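Local structure of PHO85 cyclin-10 (4KRD) at residues C95-P99 with T100-V104; A105-L108 with I109-F113; R167-T170 with K171-S175; L197-N200 with E201-F205. The protein serves as a cyclin partner of the kinase PHO85, forming a holoenzyme that phosphorylates and negatively regulates glycogen synthase GSY2 and so restrains glycogen accumulation. All coordinates share one frame; numbering follows the deposited sequence.

Contact 1 of 4, residues C95-P99 with T100-V104; sequences CEYQP and TVYLV
Q98 and V101 meet where an extended stretch of backbone turns into helix: Y97 and Q98 keep open, strand-like angles, and from P99 onward the chain coils. V101 N donates to Q98 O at 3.1 Å, lying above the carbonyl plane, as a bond spanning only three residues tends to. The next carbonyl, P99 O, takes L103 N at 3.1 Å in its plane, the first i to i+4 bond of the helix, and Y102 N adds a weak one to the same oxygen. Proline suits this first turn, where its missing N-H costs no helical hydrogen bond, and its ring packs on V36 and A39 of helix 36-54.

The side chains of Y97 and V101 close the turn on one flank. Y97 CB lies 3.8 Å from V101 CG2, while V101 CG1, anti to the backbone N (chi1 169°), is 4.1 Å from Y97 CG. Y102 comes from the next position along the helix and crosses Y97 at about a right angle: its OH sits at the edge of the Y97 ring, in plane, 3.7 Å from CD2. The hydroxyl's hydrogen bond is a weak one, with Q92 NE2. The Y97 ring itself meets H153, at about 65° between planes.

T100 OG1 is hydrogen-bonded to backbone of the other protein chain in the assembly, so a helix start of the cyclin fold is also part of an interface. The chemistry thus divides the work: backbone bonds set the turn, two tyrosines and a valine fill its buried flank, and the threonine supplies a polar link to the partner.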
loop_
_atom_site.group_PDB
_atom_site.type_symbol
_atom_site.label_atom_id
_atom_site.label_comp_id
_atom_site.label_asym_id
_atom_site.label_seq_id
_atom_site.Cartn_x
_atom_site.Cartn_y
_atom_site.Cartn_z
ATOM N N CYS B 95 12.540 3.616 20.560
ATOM C CA CYS B 95 12.086 2.978 19.321
ATOM C C CYS B 95 13.143 2.865 18.239
ATOM O O CYS B 95 13.064 1.987 17.397
ATOM C CB CYS B 95 10.876 3.713 18.752
ATOM S SG CYS B 95 9.456 3.664 19.799
ATOM N N GLU B 96 14.119 3.769 18.242
ATOM C CA GLU B 96 15.201 3.714 17.261
ATOM C C GLU B 96 14.700 3.636 15.813
ATOM O O GLU B 96 15.024 2.708 15.065
ATOM C CB GLU B 96 16.159 2.560 17.583
ATOM C CG GLU B 96 16.902 2.739 18.907
ATOM C CD GLU B 96 17.737 1.517 19.287
ATOM O OE1 GLU B 96 18.031 0.680 18.401
ATOM O OE2 GLU B 96 18.098 1.397 20.479
ATOM N N TYR B 97 13.923 4.639 15.414
ATOM C CA TYR B 97 13.403 4.698 14.052
ATOM C C TYR B 97 14.385 5.355 13.098
ATOM O O TYR B 97 15.271 6.101 13.517
ATOM C CB TYR B 97 12.080 5.475 14.021
ATOM C CG TYR B 97 10.941 4.774 14.714
ATOM C CD1 TYR B 97 10.613 3.464 14.401
ATOM C CD2 TYR B 97 10.178 5.429 15.672
ATOM C CE1 TYR B 97 9.562 2.818 15.030
ATOM C CE2 TYR B 97 9.126 4.795 16.305
ATOM C CZ TYR B 97 8.825 3.490 15.982
ATOM O OH TYR B 97 7.781 2.855 16.617
ATOM N N GLN B 98 14.202 5.072 11.812
ATOM C CA GLN B 98 14.909 5.732 10.720
ATOM C C GLN B 98 14.405 7.146 10.570
ATOM O O GLN B 98 13.296 7.449 10.994
ATOM C CB GLN B 98 14.625 4.995 9.414
ATOM C CG GLN B 98 15.313 3.656 9.301
ATOM C CD GLN B 98 16.800 3.801 9.058
ATOM O OE1 GLN B 98 17.609 3.649 9.976
ATOM N NE2 GLN B 98 17.168 4.110 7.816
ATOM N N PRO B 99 15.208 8.017 9.945
ATOM C CA PRO B 99 14.792 9.409 9.745
ATOM C C PRO B 99 13.517 9.507 8.912
ATOM O O PRO B 99 12.757 10.459 9.088
ATOM C CB PRO B 99 15.970 10.024 8.976
ATOM C CG PRO B 99 17.138 9.166 9.326
ATOM C CD PRO B 99 16.583 7.776 9.474
ATOM N N THR B 100 13.301 8.538 8.021
ATOM C CA THR B 100 12.109 8.496 7.176
ATOM C C THR B 100 10.813 8.544 7.985
ATOM O O THR B 100 9.803 9.087 7.532
ATOM C CB THR B 100 12.096 7.212 6.336
ATOM O OG1 THR B 100 13.342 7.093 5.646
ATOM C CG2 THR B 100 10.958 7.246 5.327
ATOM N N VAL B 101 10.842 7.976 9.182
ATOM C CA VAL B 101 9.651 7.933 10.020
ATOM C C VAL B 101 9.204 9.346 10.410
ATOM O O VAL B 101 8.018 9.681 10.343
ATOM C CB VAL B 101 9.875 7.038 11.252
ATOM C CG1 VAL B 101 8.742 7.195 12.260
ATOM C CG2 VAL B 101 10.024 5.578 10.800
ATOM N N TYR B 102 10.170 10.182 10.777
ATOM C CA TYR B 102 9.884 11.544 11.184
ATOM C C TYR B 102 9.593 12.469 9.997
ATOM O O TYR B 102 8.802 13.404 10.123
ATOM C CB TYR B 102 11.008 12.066 12.091
ATOM C CG TYR B 102 11.182 11.166 13.297
ATOM C CD1 TYR B 102 10.181 11.081 14.256
ATOM C CD2 TYR B 102 12.313 10.378 13.457
ATOM C CE1 TYR B 102 10.302 10.262 15.341
ATOM C CE2 TYR B 102 12.453 9.548 14.563
ATOM C CZ TYR B 102 11.439 9.504 15.503
ATOM O OH TYR B 102 11.528 8.697 16.614
ATOM N N LEU B 103 10.198 12.195 8.843
ATOM C CA LEU B 103 9.892 12.977 7.645
ATOM C C LEU B 103 8.435 12.761 7.245
ATOM O O LEU B 103 7.718 13.713 6.932
ATOM C CB LEU B 103 10.814 12.609 6.481
ATOM C CG LEU B 103 12.324 12.712 6.734
ATOM C CD1 LEU B 103 13.124 12.154 5.550
ATOM C CD2 LEU B 103 12.719 14.147 7.045
ATOM N N VAL B 104 7.997 11.508 7.270
ATOM C CA VAL B 104 6.599 11.198 6.976
ATOM C C VAL B 104 5.679 11.784 8.057
ATOM O O VAL B 104 4.607 12.317 7.755
ATOM C CB VAL B 104 6.358 9.670 6.815
ATOM C CG1 VAL B 104 4.871 9.369 6.818
ATOM C CG2 VAL B 104 7.002 9.136 5.502
#

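Contact 2 of 4, residues A105-L108 with I109-F113; sequences ATFL and IDTLF
T111 N gives F107 O the shortest of the main-chain bonds here, 2.8 Å, and the two side chains also meet, at an angle, T111 CB lying 4.0 Å from F107 CE2. The phenyl group is placed there by its first torsion, with CG anti to the backbone N (chi1 -174°). T111 turns its methyl CG2 to within 3.3 Å of L108 O, while its hydroxyl is hydrogen-bonded with T183 OG1 and N19 ND2. Threonine suits the place: its carbon side packs by the F107 ring and its hydroxyl has polar partners in T183 and N19.

D110 N donates to T106 O at 2.9 Å in a nearly straight bond. The carboxylate of D110 folds back over the preceding turn, with OD2 3.9 Å from T106 CG2; its plane stands 83° from that of the F107 ring. Because OD2 also lies 3.3 Å from the acceptor T106 O, the buried acid may be somewhat easier to protonate. T106 OG1 is held by Y102 O.

Close to the centre of the chain, this part of helix 99-113 is wrapped by others: T106 and I109 pack on helix 36-54, F107 and D110 on helix 189-203, L108 and L112 on helix 130-148, and F113 pairs by backbone with K125.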
loop_
_atom_site.group_PDB
_atom_site.type_symbol
_atom_site.label_atom_id
_atom_site.label_comp_id
_atom_site.label_asym_id
_atom_site.label_seq_id
_atom_site.Cartn_x
_atom_site.Cartn_y
_atom_site.Cartn_z
ATOM N N ALA B 105 6.096 11.680 9.316
ATOM C CA ALA B 105 5.337 12.271 10.413
ATOM C C ALA B 105 5.154 13.759 10.192
ATOM O O ALA B 105 4.073 14.324 10.444
ATOM C CB ALA B 105 6.037 12.020 11.751
ATOM N N THR B 106 6.226 14.409 9.753
ATOM C CA THR B 106 6.172 15.841 9.499
ATOM C C THR B 106 5.209 16.153 8.356
ATOM O O THR B 106 4.422 17.103 8.435
ATOM C CB THR B 106 7.564 16.428 9.190
ATOM O OG1 THR B 106 8.455 16.156 10.276
ATOM C CG2 THR B 106 7.477 17.954 8.969
ATOM N N PHE B 107 5.251 15.348 7.301
ATOM C CA PHE B 107 4.355 15.585 6.183
ATOM C C PHE B 107 2.897 15.373 6.564
ATOM O O PHE B 107 2.016 16.046 6.035
ATOM C CB PHE B 107 4.693 14.731 4.947
ATOM C CG PHE B 107 3.854 15.093 3.760
ATOM C CD1 PHE B 107 4.184 16.199 2.980
ATOM C CD2 PHE B 107 2.699 14.380 3.458
ATOM C CE1 PHE B 107 3.393 16.574 1.901
ATOM C CE2 PHE B 107 1.892 14.759 2.381
ATOM C CZ PHE B 107 2.244 15.855 1.603
ATOM N N LEU B 108 2.632 14.434 7.470
ATOM C CA LEU B 108 1.263 14.217 7.938
ATOM C C LEU B 108 0.712 15.477 8.625
ATOM O O LEU B 108 -0.435 15.875 8.397
ATOM C CB LEU B 108 1.172 12.993 8.872
ATOM C CG LEU B 108 1.457 11.621 8.236
ATOM C CD1 LEU B 108 1.387 10.494 9.279
ATOM C CD2 LEU B 108 0.494 11.342 7.082
ATOM N N ILE B 109 1.523 16.112 9.469
ATOM C CA ILE B 109 1.061 17.339 10.097
ATOM C C ILE B 109 0.972 18.490 9.081
ATOM O O ILE B 109 0.038 19.291 9.138
ATOM C CB ILE B 109 1.893 17.716 11.354
ATOM C CG1 ILE B 109 3.354 17.962 10.993
ATOM C CG2 ILE B 109 1.791 16.621 12.424
ATOM C CD1 ILE B 109 4.124 18.698 12.111
ATOM N N ASP B 110 1.929 18.548 8.151
ATOM C CA ASP B 110 1.898 19.464 6.996
ATOM C C ASP B 110 0.575 19.387 6.263
ATOM O O ASP B 110 -0.043 20.392 5.966
ATOM C CB ASP B 110 2.970 19.084 5.956
ATOM C CG ASP B 110 4.381 19.519 6.346
ATOM O OD1 ASP B 110 4.529 20.507 7.093
ATOM O OD2 ASP B 110 5.346 18.873 5.861
ATOM N N THR B 111 0.151 18.168 5.929
ATOM C CA THR B 111 -1.033 18.026 5.106
ATOM C C THR B 111 -2.321 18.239 5.902
ATOM O O THR B 111 -3.361 18.592 5.342
ATOM C CB THR B 111 -1.022 16.681 4.322
ATOM O OG1 THR B 111 -1.981 16.734 3.257
ATOM C CG2 THR B 111 -1.337 15.526 5.252
ATOM N N LEU B 112 -2.259 18.033 7.213
ATOM C CA LEU B 112 -3.407 18.343 8.057
ATOM C C LEU B 112 -3.621 19.866 8.166
ATOM O O LEU B 112 -4.761 20.364 8.117
ATOM C CB LEU B 112 -3.224 17.727 9.451
ATOM C CG LEU B 112 -4.303 17.977 10.513
ATOM C CD1 LEU B 112 -5.720 17.694 9.992
ATOM C CD2 LEU B 112 -4.015 17.195 11.812
ATOM N N PHE B 113 -2.532 20.613 8.314
ATOM C CA PHE B 113 -2.668 22.032 8.699
ATOM C C PHE B 113 -2.499 23.031 7.551
ATOM O O PHE B 113 -2.906 24.184 7.668
ATOM C CB PHE B 113 -1.717 22.374 9.857
ATOM C CG PHE B 113 -2.107 21.734 11.160
ATOM C CD1 PHE B 113 -3.167 22.232 11.894
ATOM C CD2 PHE B 113 -1.437 20.618 11.636
ATOM C CE1 PHE B 113 -3.548 21.633 13.083
ATOM C CE2 PHE B 113 -1.819 20.023 12.831
ATOM C CZ PHE B 113 -2.879 20.534 13.548
#

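Contact 3 of 4, residues R167-T170 with K171-S175; sequences RLLT and KLEVS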
loop_
_atom_site.group_PDB
_atom_site.type_symbol
_atom_site.label_atom_id
_atom_site.label_comp_id
_atom_site.label_asym_id
_atom_site.label_seq_id
_atom_site.Cartn_x
_atom_site.Cartn_y
_atom_site.Cartn_z
ATOM N N ARG B 167 -6.024 1.923 24.482
ATOM C CA ARG B 167 -7.303 2.397 23.968
ATOM C C ARG B 167 -7.170 3.811 23.401
ATOM O O ARG B 167 -7.678 4.105 22.321
ATOM C CB ARG B 167 -8.375 2.318 25.059
ATOM C CG ARG B 167 -9.572 3.242 24.869
ATOM C CD ARG B 167 -10.732 2.832 25.787
ATOM N NE ARG B 167 -11.357 1.567 25.381
ATOM C CZ ARG B 167 -11.006 0.358 25.825
ATOM N NH1 ARG B 167 -10.019 0.217 26.705
ATOM N NH2 ARG B 167 -11.648 -0.723 25.385
ATOM N N LEU B 168 -6.471 4.678 24.122
ATOM C CA LEU B 168 -6.214 6.029 23.631
ATOM C C LEU B 168 -5.376 6.022 22.344
ATOM O O LEU B 168 -5.678 6.747 21.401
ATOM C CB LEU B 168 -5.531 6.887 24.706
ATOM C CG LEU B 168 -5.204 8.326 24.294
ATOM C CD1 LEU B 168 -6.450 9.082 23.865
ATOM C CD2 LEU B 168 -4.483 9.069 25.406
ATOM N N LEU B 169 -4.331 5.204 22.315
ATOM C CA LEU B 169 -3.467 5.097 21.140
ATOM C C LEU B 169 -4.273 4.765 19.884
ATOM O O LEU B 169 -4.102 5.384 18.836
ATOM C CB LEU B 169 -2.366 4.054 21.355
ATOM C CG LEU B 169 -1.378 3.862 20.195
ATOM C CD1 LEU B 169 -0.783 5.185 19.715
ATOM C CD2 LEU B 169 -0.279 2.887 20.549
ATOM N N THR B 170 -5.166 3.793 20.005
ATOM C CA THR B 170 -6.040 3.435 18.906
ATOM C C THR B 170 -6.908 4.618 18.497
ATOM O O THR B 170 -7.077 4.887 17.306
ATOM C CB THR B 170 -6.915 2.228 19.268
ATOM O OG1 THR B 170 -6.057 1.135 19.605
ATOM C CG2 THR B 170 -7.832 1.835 18.095
ATOM N N LYS B 171 -7.456 5.311 19.467
ATOM C CA LYS B 171 -8.297 6.440 19.207
ATOM C C LYS B 171 -7.548 7.554 18.473
ATOM O O LYS B 171 -8.083 8.200 17.618
ATOM C CB LYS B 171 -8.879 6.942 20.511
ATOM C CG LYS B 171 -9.831 8.057 20.355
ATOM C CD LYS B 171 -10.308 8.591 21.666
ATOM C CE LYS B 171 -11.382 7.723 22.239
ATOM N NZ LYS B 171 -11.433 7.717 23.745
ATOM N N LEU B 172 -6.301 7.759 18.840
ATOM C CA LEU B 172 -5.465 8.771 18.208
ATOM C C LEU B 172 -5.033 8.401 16.782
ATOM O O LEU B 172 -5.057 9.258 15.899
ATOM C CB LEU B 172 -4.251 9.081 19.080
ATOM C CG LEU B 172 -4.582 9.759 20.421
ATOM C CD1 LEU B 172 -3.309 10.022 21.188
ATOM C CD2 LEU B 172 -5.401 11.054 20.209
ATOM N N GLU B 173 -4.636 7.149 16.556
ATOM C CA GLU B 173 -4.343 6.684 15.188
ATOM C C GLU B 173 -5.495 6.985 14.243
ATOM O O GLU B 173 -5.295 7.502 13.153
ATOM C CB GLU B 173 -4.125 5.170 15.131
ATOM C CG GLU B 173 -2.926 4.644 15.860
ATOM C CD GLU B 173 -2.856 3.114 15.792
ATOM O OE1 GLU B 173 -3.908 2.455 15.891
ATOM O OE2 GLU B 173 -1.745 2.580 15.652
ATOM N N VAL B 174 -6.702 6.611 14.657
ATOM C CA VAL B 174 -7.864 6.734 13.795
ATOM C C VAL B 174 -8.272 8.194 13.616
ATOM O O VAL B 174 -8.702 8.585 12.547
ATOM C CB VAL B 174 -9.056 5.924 14.335
ATOM C CG1 VAL B 174 -10.303 6.195 13.509
ATOM C CG2 VAL B 174 -8.730 4.441 14.340
ATOM N N SER B 175 -8.147 8.989 14.672
ATOM C CA SER B 175 -8.482 10.403 14.578
ATOM C C SER B 175 -7.613 11.109 13.536
ATOM O O SER B 175 -8.116 11.887 12.733
ATOM C CB SER B 175 -8.332 11.093 15.942
ATOM O OG SER B 175 -9.242 10.548 16.884
#
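L168 O receives L172 N at 2.8 Å and L169 O receives E173 N at 2.9 Å, both bonds running nearly along the C=O axis, in regular alpha-helix. The apolar partners in this turn are L168 and L172, one helical turn apart: their side chains cross obliquely, with L168 CD1 4.0 Å from L172 CG. L168 can reach there because its CG is anti to the backbone N (chi1 180°), and both leucines then pack on R135 of helix 130-148.

E173 lies on another flank, its CG 3.3 Å from L169 O and its chain extended beyond. That length carries the carboxylate to two sets of partners: OE2 forms salt bridges with K146 and R142, and OE1 accepts from backbone of the other protein chain. Helix 166-180 belongs to the cyclin box, and the edge bearing R167, T170, E173 and V174 faces that chain, consistent with the kinase-binding surface of other cyclins. T170 OG1 is hydrogen-bonded to backbone of the other protein and to K166 O.

R167 and K171, one turn apart, keep their like charges separated, with R167 NE 6.4 Å from K171 NZ. The arginine is engaged by an acidic side chain of the other protein through NH1.

Contact 4 of 4, residues L197-N200 with E201-F205; sequences LLLN and ELRSF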
loop_
_atom_site.group_PDB
_atom_site.type_symbol
_atom_site.label_atom_id
_atom_site.label_comp_id
_atom_site.label_asym_id
_atom_site.label_seq_id
_atom_site.Cartn_x
_atom_site.Cartn_y
_atom_site.Cartn_z
ATOM N N LEU B 197 11.134 21.127 2.580
ATOM C CA LEU B 197 10.890 22.304 1.755
ATOM C C LEU B 197 9.765 23.198 2.306
ATOM O O LEU B 197 9.852 24.431 2.236
ATOM C CB LEU B 197 10.633 21.908 0.294
ATOM C CG LEU B 197 11.725 21.030 -0.342
ATOM C CD1 LEU B 197 11.377 20.651 -1.777
ATOM C CD2 LEU B 197 13.097 21.702 -0.284
ATOM N N LEU B 198 8.716 22.594 2.863
ATOM C CA LEU B 198 7.629 23.387 3.458
ATOM C C LEU B 198 8.076 24.110 4.730
ATOM O O LEU B 198 7.618 25.213 5.025
ATOM C CB LEU B 198 6.398 22.518 3.754
ATOM C CG LEU B 198 5.692 21.917 2.535
ATOM C CD1 LEU B 198 4.751 20.785 2.940
ATOM C CD2 LEU B 198 4.947 22.992 1.747
ATOM N N LEU B 199 8.947 23.463 5.493
ATOM C CA LEU B 199 9.499 24.059 6.701
ATOM C C LEU B 199 10.336 25.286 6.346
ATOM O O LEU B 199 10.267 26.312 7.022
ATOM C CB LEU B 199 10.372 23.038 7.425
ATOM C CG LEU B 199 11.244 23.587 8.545
ATOM C CD1 LEU B 199 10.367 24.173 9.641
ATOM C CD2 LEU B 199 12.158 22.505 9.094
ATOM N N ASN B 200 11.129 25.171 5.284
ATOM C CA ASN B 200 11.914 26.307 4.798
ATOM C C ASN B 200 11.016 27.461 4.374
ATOM O O ASN B 200 11.275 28.619 4.719
ATOM C CB ASN B 200 12.861 25.889 3.660
ATOM C CG ASN B 200 14.011 25.019 4.150
ATOM O OD1 ASN B 200 14.217 24.861 5.352
ATOM N ND2 ASN B 200 14.768 24.461 3.223
ATOM N N GLU B 201 9.949 27.148 3.644
ATOM C CA GLU B 201 8.998 28.171 3.218
ATOM C C GLU B 201 8.313 28.860 4.407
ATOM O O GLU B 201 8.195 30.082 4.435
ATOM C CB GLU B 201 7.967 27.584 2.244
ATOM C CG GLU B 201 7.072 28.623 1.566
ATOM C CD GLU B 201 6.187 28.018 0.488
ATOM O OE1 GLU B 201 6.281 26.793 0.263
ATOM O OE2 GLU B 201 5.397 28.762 -0.127
ATOM N N LEU B 202 7.874 28.086 5.393
ATOM C CA LEU B 202 7.245 28.667 6.579
ATOM C C LEU B 202 8.242 29.534 7.332
ATOM O O LEU B 202 7.947 30.661 7.744
ATOM C CB LEU B 202 6.772 27.567 7.517
ATOM C CG LEU B 202 5.492 26.836 7.137
ATOM C CD1 LEU B 202 5.336 25.597 8.007
ATOM C CD2 LEU B 202 4.321 27.778 7.294
ATOM N N ARG B 203 9.423 28.968 7.520
ATOM C CA ARG B 203 10.521 29.620 8.195
ATOM C C ARG B 203 10.726 31.012 7.606
ATOM O O ARG B 203 10.946 31.973 8.333
ATOM C CB ARG B 203 11.778 28.758 8.037
ATOM C CG ARG B 203 12.892 29.056 9.004
ATOM C CD ARG B 203 13.555 27.764 9.468
ATOM N NE ARG B 203 14.163 26.996 8.386
ATOM C CZ ARG B 203 14.826 25.858 8.577
ATOM N NH1 ARG B 203 14.960 25.368 9.802
ATOM N NH2 ARG B 203 15.361 25.207 7.552
ATOM N N SER B 204 10.616 31.111 6.286
ATOM C CA SER B 204 10.861 32.363 5.582
ATOM C C SER B 204 9.791 33.433 5.795
ATOM O O SER B 204 10.003 34.599 5.446
ATOM C CB SER B 204 11.031 32.098 4.086
ATOM O OG SER B 204 9.769 32.014 3.453
ATOM N N PHE B 205 8.661 33.078 6.367
ATOM C CA PHE B 205 7.640 34.072 6.613
ATOM C C PHE B 205 7.586 34.483 8.046
ATOM O O PHE B 205 7.020 35.469 8.373
ATOM C CB PHE B 205 6.262 33.563 6.242
ATOM C CG PHE B 205 6.118 33.160 4.828
ATOM C CD1 PHE B 205 6.712 33.864 3.827
ATOM C CD2 PHE B 205 5.381 32.060 4.509
ATOM C CE1 PHE B 205 6.566 33.460 2.545
ATOM C CE2 PHE B 205 5.239 31.673 3.250
ATOM C CZ PHE B 205 5.817 32.364 2.267
#
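N200 and R203 are brought side by side by their torsions: the asparagine has CG beside its backbone N (chi1 -71°), whereas the arginine starts with CG anti to the backbone N (chi1 -162°) and then bends at chi2 and chi3, so that its guanidinium group runs alongside the amide, both side chains pointing the same way. The two planes are only 23° apart. R203 NH2 points at N200 OD1 with poor linearity; the bond is weak, and its apparent length of 2.5 Å is doubtful.

L199 lies beneath the arginine, its CG 4.2 Å from the guanidinium plane and over its centre. A branched apolar group suits this spot, since the flat face of the cation makes no hydrogen bonds while its rim stays available. NH1 uses that rim for a salt bridge with E45 of helix 36-54.

As the helix comes to its end, S204 N bonds N200 O at 3.0 Å. S204 OG turns back and donates to E201 O at 2.7 Å, giving this carbonyl a side-chain partner where main-chain donors are running out. E201 sends its carboxylate to R116, beside strand residue L122.

What follows from this chemistry is a partly buried helix end tied to two parts of the fold by opposite charges, R203 to helix 36-54 and E201 to strand 114-116, with L198, L199 and L202 on the buried side.

Overall arrangement
Contacts 1 and 2 are successive lengths of helix 99-113, their centres 14 Å apart: the first begins the helix beside the partner chain, and the second takes it through the middle of the cyclin fold. Contact 4 lies 14 Å from contact 2, centre to centre, and touches it where D110 OD2 is 3.5 Å from L198 CD1, joining helix 189-203 to this core. Contact 3 lies on helix 166-180, about 30 Å from contact 4 between centres and on the opposite side of the chain's centre. Contacts 1 and 3 approach to about 9 Å at their nearest atoms without touching; both meet the other protein chain, whereas contacts 2 and 4 do not.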